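Local coordinates for extracellular haem-binding protein (PDB 3FPW) that binds and degrades haem outside the cell and, as an oligomer, interacts with its cognate two-component sensor kinase, at residues 86-91 with 171-176; 151-156 with 178-183. All coordinates share one frame; numbering follows the deposited sequence.

Contact 1: residues 86-91 with 171-176. With PO4 (phosphate ion), chain D.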
loop_
_atom_site.group_PDB
_atom_site.type_symbol
_atom_site.label_atom_id
_atom_site.label_comp_id
_atom_site.label_asym_id
_atom_site.label_seq_id
_atom_site.Cartn_x
_atom_site.Cartn_y
_atom_site.Cartn_z
ATOM N N ARG A 86 17.865 26.567 9.389
ATOM C CA ARG A 86 17.179 25.280 9.500
ATOM C C ARG A 86 16.784 24.762 8.121
ATOM O O ARG A 86 16.645 25.534 7.166
ATOM C CB ARG A 86 15.939 25.363 10.415
ATOM C CG ARG A 86 16.152 24.866 11.857
ATOM C CD ARG A 86 17.269 25.640 12.503
ATOM N NE ARG A 86 17.646 25.218 13.860
ATOM C CZ ARG A 86 17.253 25.844 14.961
ATOM N NH1 ARG A 86 16.412 26.875 14.873
ATOM N NH2 ARG A 86 17.688 25.438 16.158
ATOM N N HIS A 87 16.610 23.449 8.034
ATOM C CA HIS A 87 16.333 22.784 6.761
ATOM C C HIS A 87 15.058 21.984 6.908
ATOM O O HIS A 87 15.058 20.983 7.601
ATOM C CB HIS A 87 17.499 21.842 6.459
ATOM C CG HIS A 87 18.817 22.528 6.527
ATOM N ND1 HIS A 87 19.294 23.305 5.499
ATOM C CD2 HIS A 87 19.734 22.602 7.522
ATOM C CE1 HIS A 87 20.466 23.815 5.845
ATOM N NE2 HIS A 87 20.751 23.407 7.069
ATOM N N VAL A 88 13.968 22.444 6.294
ATOM C CA VAL A 88 12.653 21.877 6.604
ATOM C C VAL A 88 11.911 21.551 5.334
ATOM O O VAL A 88 12.250 22.057 4.261
ATOM C CB VAL A 88 11.778 22.832 7.444
ATOM C CG1 VAL A 88 12.489 23.177 8.779
ATOM C CG2 VAL A 88 11.369 24.116 6.650
ATOM N N SER A 89 10.918 20.679 5.450
ATOM C CA SER A 89 9.909 20.544 4.423
ATOM C C SER A 89 8.636 21.184 4.942
ATOM O O SER A 89 8.385 21.209 6.164
ATOM C CB SER A 89 9.625 19.063 4.082
ATOM O OG SER A 89 10.753 18.411 3.515
ATOM N N VAL A 90 7.807 21.667 4.021
ATOM C CA VAL A 90 6.585 22.371 4.391
ATOM C C VAL A 90 5.452 21.849 3.519
ATOM O O VAL A 90 5.625 21.619 2.318
ATOM C CB VAL A 90 6.733 23.913 4.214
ATOM C CG1 VAL A 90 5.455 24.633 4.643
ATOM C CG2 VAL A 90 7.903 24.430 5.037
ATOM N N ALA A 91 4.295 21.635 4.130
ATOM C CA ALA A 91 3.122 21.229 3.355
ATOM C C ALA A 91 1.949 22.094 3.716
ATOM O O ALA A 91 1.767 22.430 4.900
ATOM C CB ALA A 91 2.766 19.778 3.622
ATOM N N ALA A 171 8.347 20.182 9.026
ATOM C CA ALA A 171 9.137 19.155 9.706
ATOM C C ALA A 171 10.592 19.269 9.299
ATOM O O ALA A 171 10.886 19.806 8.233
ATOM C CB ALA A 171 8.574 17.755 9.343
ATOM N N GLY A 172 11.515 18.839 10.163
ATOM C CA GLY A 172 12.935 18.883 9.798
ATOM C C GLY A 172 13.787 19.716 10.737
ATOM O O GLY A 172 15.013 19.607 10.705
ATOM N N ALA A 173 13.156 20.551 11.566
ATOM C CA ALA A 173 13.905 21.313 12.570
ATOM C C ALA A 173 14.256 20.405 13.749
ATOM O O ALA A 173 13.733 19.287 13.873
ATOM C CB ALA A 173 13.112 22.526 13.059
ATOM N N PRO A 174 15.141 20.884 14.627
ATOM C CA PRO A 174 15.604 20.033 15.709
ATOM C C PRO A 174 14.544 19.705 16.751
ATOM O O PRO A 174 14.741 18.805 17.576
ATOM C CB PRO A 174 16.724 20.856 16.352
ATOM C CG PRO A 174 17.111 21.854 15.389
ATOM C CD PRO A 174 15.955 22.108 14.489
ATOM N N SER A 175 13.428 20.418 16.731
ATOM C CA SER A 175 12.331 20.116 17.651
ATOM C C SER A 175 11.009 20.434 16.970
ATOM O O SER A 175 10.944 21.264 16.048
ATOM C CB SER A 175 12.459 20.908 18.964
ATOM O OG SER A 175 12.145 22.285 18.777
ATOM N N GLY A 176 9.963 19.751 17.415
ATOM C CA GLY A 176 8.613 20.027 16.915
ATOM C C GLY A 176 8.193 21.449 17.243
ATOM O O GLY A 176 7.477 22.099 16.474
HETATM P P PO4 D . 10.175 16.137 12.475
HETATM O O1 PO4 D . 10.627 17.588 12.345
HETATM O O2 PO4 D . 10.938 15.551 13.636
HETATM O O3 PO4 D . 8.726 16.191 12.839
HETATM O O4 PO4 D . 10.348 15.238 11.229
HETATM O O HOH W 1 16.806 21.802 10.521
#

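Contact 2: residues 151-156 with 178-183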
loop_
_atom_site.group_PDB
_atom_site.type_symbol
_atom_site.label_atom_id
_atom_site.label_comp_id
_atom_site.label_asym_id
_atom_site.label_seq_id
_atom_site.Cartn_x
_atom_site.Cartn_y
_atom_site.Cartn_z
ATOM N N PHE A 151 0.535 13.174 15.394
ATOM C CA PHE A 151 0.261 14.010 16.553
ATOM C C PHE A 151 1.581 14.509 17.159
ATOM O O PHE A 151 2.016 14.082 18.236
ATOM C CB PHE A 151 -0.529 13.191 17.562
ATOM C CG PHE A 151 -1.983 13.083 17.221
ATOM C CD1 PHE A 151 -2.427 12.228 16.218
ATOM C CD2 PHE A 151 -2.922 13.871 17.879
ATOM C CE1 PHE A 151 -3.779 12.126 15.898
ATOM C CE2 PHE A 151 -4.280 13.776 17.551
ATOM C CZ PHE A 151 -4.710 12.916 16.563
ATOM N N LEU A 152 2.229 15.403 16.441
ATOM C CA LEU A 152 3.575 15.833 16.769
ATOM C C LEU A 152 3.667 17.297 16.367
ATOM O O LEU A 152 3.259 17.667 15.259
ATOM C CB LEU A 152 4.563 14.987 15.962
ATOM C CG LEU A 152 6.037 15.329 16.076
ATOM C CD1 LEU A 152 6.546 15.062 17.509
ATOM C CD2 LEU A 152 6.808 14.527 15.039
ATOM N N ALA A 153 4.131 18.132 17.298
ATOM C CA ALA A 153 4.242 19.575 17.077
ATOM C C ALA A 153 4.821 19.923 15.703
ATOM O O ALA A 153 5.793 19.320 15.246
ATOM C CB ALA A 153 5.100 20.200 18.183
ATOM N N GLY A 154 4.191 20.901 15.057
ATOM C CA GLY A 154 4.666 21.410 13.799
ATOM C C GLY A 154 3.579 21.697 12.777
ATOM O O GLY A 154 3.884 22.196 11.677
ATOM N N GLY A 155 2.327 21.357 13.094
ATOM C CA GLY A 155 1.204 21.707 12.191
ATOM C C GLY A 155 0.298 22.740 12.847
ATOM O O GLY A 155 0.073 22.692 14.048
ATOM N N THR A 156 -0.201 23.686 12.070
ATOM C CA THR A 156 -1.083 24.726 12.622
ATOM C C THR A 156 -2.227 25.012 11.648
ATOM O O THR A 156 -2.016 25.030 10.445
ATOM C CB THR A 156 -0.287 26.017 12.984
ATOM O OG1 THR A 156 -1.087 26.831 13.850
ATOM C CG2 THR A 156 0.098 26.802 11.765
ATOM N N LEU A 178 10.110 24.099 17.356
ATOM C CA LEU A 178 10.696 24.954 16.324
ATOM C C LEU A 178 9.940 24.776 15.005
ATOM O O LEU A 178 9.635 25.757 14.341
ATOM C CB LEU A 178 12.177 24.657 16.119
ATOM C CG LEU A 178 13.057 25.237 17.215
ATOM C CD1 LEU A 178 14.413 24.575 17.097
ATOM C CD2 LEU A 178 13.142 26.743 17.012
ATOM N N ASP A 179 9.645 23.534 14.621
ATOM C CA ASP A 179 8.844 23.314 13.403
ATOM C C ASP A 179 7.592 24.179 13.457
ATOM O O ASP A 179 7.200 24.829 12.472
ATOM C CB ASP A 179 8.350 21.868 13.293
ATOM C CG ASP A 179 9.435 20.869 12.936
ATOM O OD1 ASP A 179 10.377 21.230 12.193
ATOM O OD2 ASP A 179 9.316 19.681 13.367
ATOM N N GLU A 180 6.927 24.157 14.606
ATOM C CA GLU A 180 5.651 24.850 14.712
ATOM C C GLU A 180 5.812 26.369 14.693
ATOM O O GLU A 180 4.929 27.076 14.216
ATOM C CB GLU A 180 4.844 24.364 15.918
ATOM C CG GLU A 180 3.359 24.437 15.662
ATOM C CD GLU A 180 2.564 23.742 16.744
ATOM O OE1 GLU A 180 2.082 24.434 17.666
ATOM O OE2 GLU A 180 2.446 22.505 16.677
ATOM N N GLN A 181 6.939 26.868 15.208
ATOM C CA GLN A 181 7.293 28.279 15.031
ATOM C C GLN A 181 7.301 28.646 13.552
ATOM O O GLN A 181 6.745 29.668 13.151
ATOM C CB GLN A 181 8.670 28.555 15.640
ATOM C CG GLN A 181 9.172 29.997 15.560
ATOM C CD GLN A 181 10.492 30.188 16.319
ATOM O OE1 GLN A 181 11.543 30.398 15.715
ATOM N NE2 GLN A 181 10.438 30.086 17.639
ATOM N N TYR A 182 7.937 27.822 12.732
ATOM C CA TYR A 182 8.018 28.159 11.309
ATOM C C TYR A 182 6.665 28.005 10.611
ATOM O O TYR A 182 6.340 28.773 9.695
ATOM C CB TYR A 182 9.069 27.300 10.615
ATOM C CG TYR A 182 10.430 27.406 11.274
ATOM C CD1 TYR A 182 10.936 28.640 11.655
ATOM C CD2 TYR A 182 11.209 26.290 11.475
ATOM C CE1 TYR A 182 12.172 28.750 12.253
ATOM C CE2 TYR A 182 12.444 26.378 12.070
ATOM C CZ TYR A 182 12.925 27.621 12.455
ATOM O OH TYR A 182 14.168 27.739 13.049
ATOM N N ALA A 183 5.867 27.036 11.049
ATOM C CA ALA A 183 4.504 26.888 10.528
ATOM C C ALA A 183 3.694 28.155 10.823
ATOM O O ALA A 183 3.009 28.666 9.964
ATOM C CB ALA A 183 3.798 25.651 11.129
#

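Contact 1: residues 86-91 with 171-176
S89 and A171 form an antiparallel hydrogen-bonded pair where strands 89-94 and 163-171 of the central sheet of this GAF-clan domain begin and end their pairing. Two backbone bonds close the pair: S89 N to A171 O, 2.9 Å, with an N-H...O angle of 153°, and A171 N to S89 O, 3.0 Å. Both CB atoms lie on the sheet face packed by helix 112-126, where S89 OG bonds to S112 OG.

Beyond A171 the chain turns at G172, which puts its N-H, held by no pairing with 86-91, onto O1 of a phosphate ion at 2.7 Å. The ion probably comes from the crystallisation liquor and is also bonded to K119 NZ. A side chain on G172 would collide with H87 O and with the carbonyl of A171. H87 O and G172 O, two acceptors, come near without bonding; a water links the segments here instead, accepting from H87 N at 3.0 Å and donating to G172 O at 2.8 Å.

Apolar contact is spread thinly around this polar seam. V88 turns CG1 anti to its carbonyl carbon, chi1 -59°, so that this methyl lies 3.9 Å from A173 N, next to the A173 methyl.

R86 and P174 make the outer contact. The arginine chain bends at chi2 (57°), its CG and NE both pass close to P174 CD, and CG also rests against the A173 methyl. Its far end is held by a hydrogen bond from NH1 to Y182 OH, and a bound iron(III) ion lies about 3 Å from the side chain at the nearest atoms. The two side chains cross at about a right angle, P174 CD covering one face of the guanidinium, 3.6 Å from R86 NE.

Contact 2: residues 151-156 with 178-183
The C-terminal helix 176-187 lies against the lead-in to strand 155-160, outermost in this chain's sheet, and G154 and E180 form the centre of the contact, their CA atoms only 3.7 Å apart. That closeness rests on the glycine: a CB on G154 would press on D179 CB, which already sits 3.7 Å from G154 CA, and would jam against the A153 carbonyl. E180 runs extended beyond CG alongside the backbone of G154, laying CB and CG beside G154 N and CA. Its OE2 accepts from G154 N at 2.9 Å, on the anti side and 16° out of the carboxylate plane, and lies 3.5 Å from A153 CA. The other oxygen, OE1, is bonded to S131 OG. An alanine in place of E180 would probably leave G154 N without OE2 and S131 OG without OE1, and open a gap where CG lay beside G154. One turn on, A183 CB packs 3.5 Å from G154 O and 3.9 Å from T156 CG2. D179 sends OD1 to A173 N, while OD2 forms a salt bridge with K119, whose NZ also bonds to A153 O.

The helix is thus set against strand 155-160 and its neighbour 163-171, where V170 touches D179 and A183; helix 130-135 meets A153 through S131, and helix 67-83 packs on Y182.

How the contacts relate
From the N terminus the segments come in the order 86-91, 151-156, 171-176, 178-183, so the two contacts cross: each encloses one segment of the other. Contact 1 closes a long loop of 79 residues holding strand 99-104, helices 112-126 and 130-135, strand 155-160 and nearly all of 163-171; contact 2 closes a shorter one of 21 residues, chiefly strands 155-160 and 163-171. Contact 1 ties inner strands of the sheet together, whereas contact 2 adds the last helix to its outermost strand in this chain. The main joins are A173 N to D179 OD1 and R86 NH1 to Y182 OH. They also meet at the helix start, where S175 OG caps L178 N and G176 C packs 3.5 Å from A153 CB.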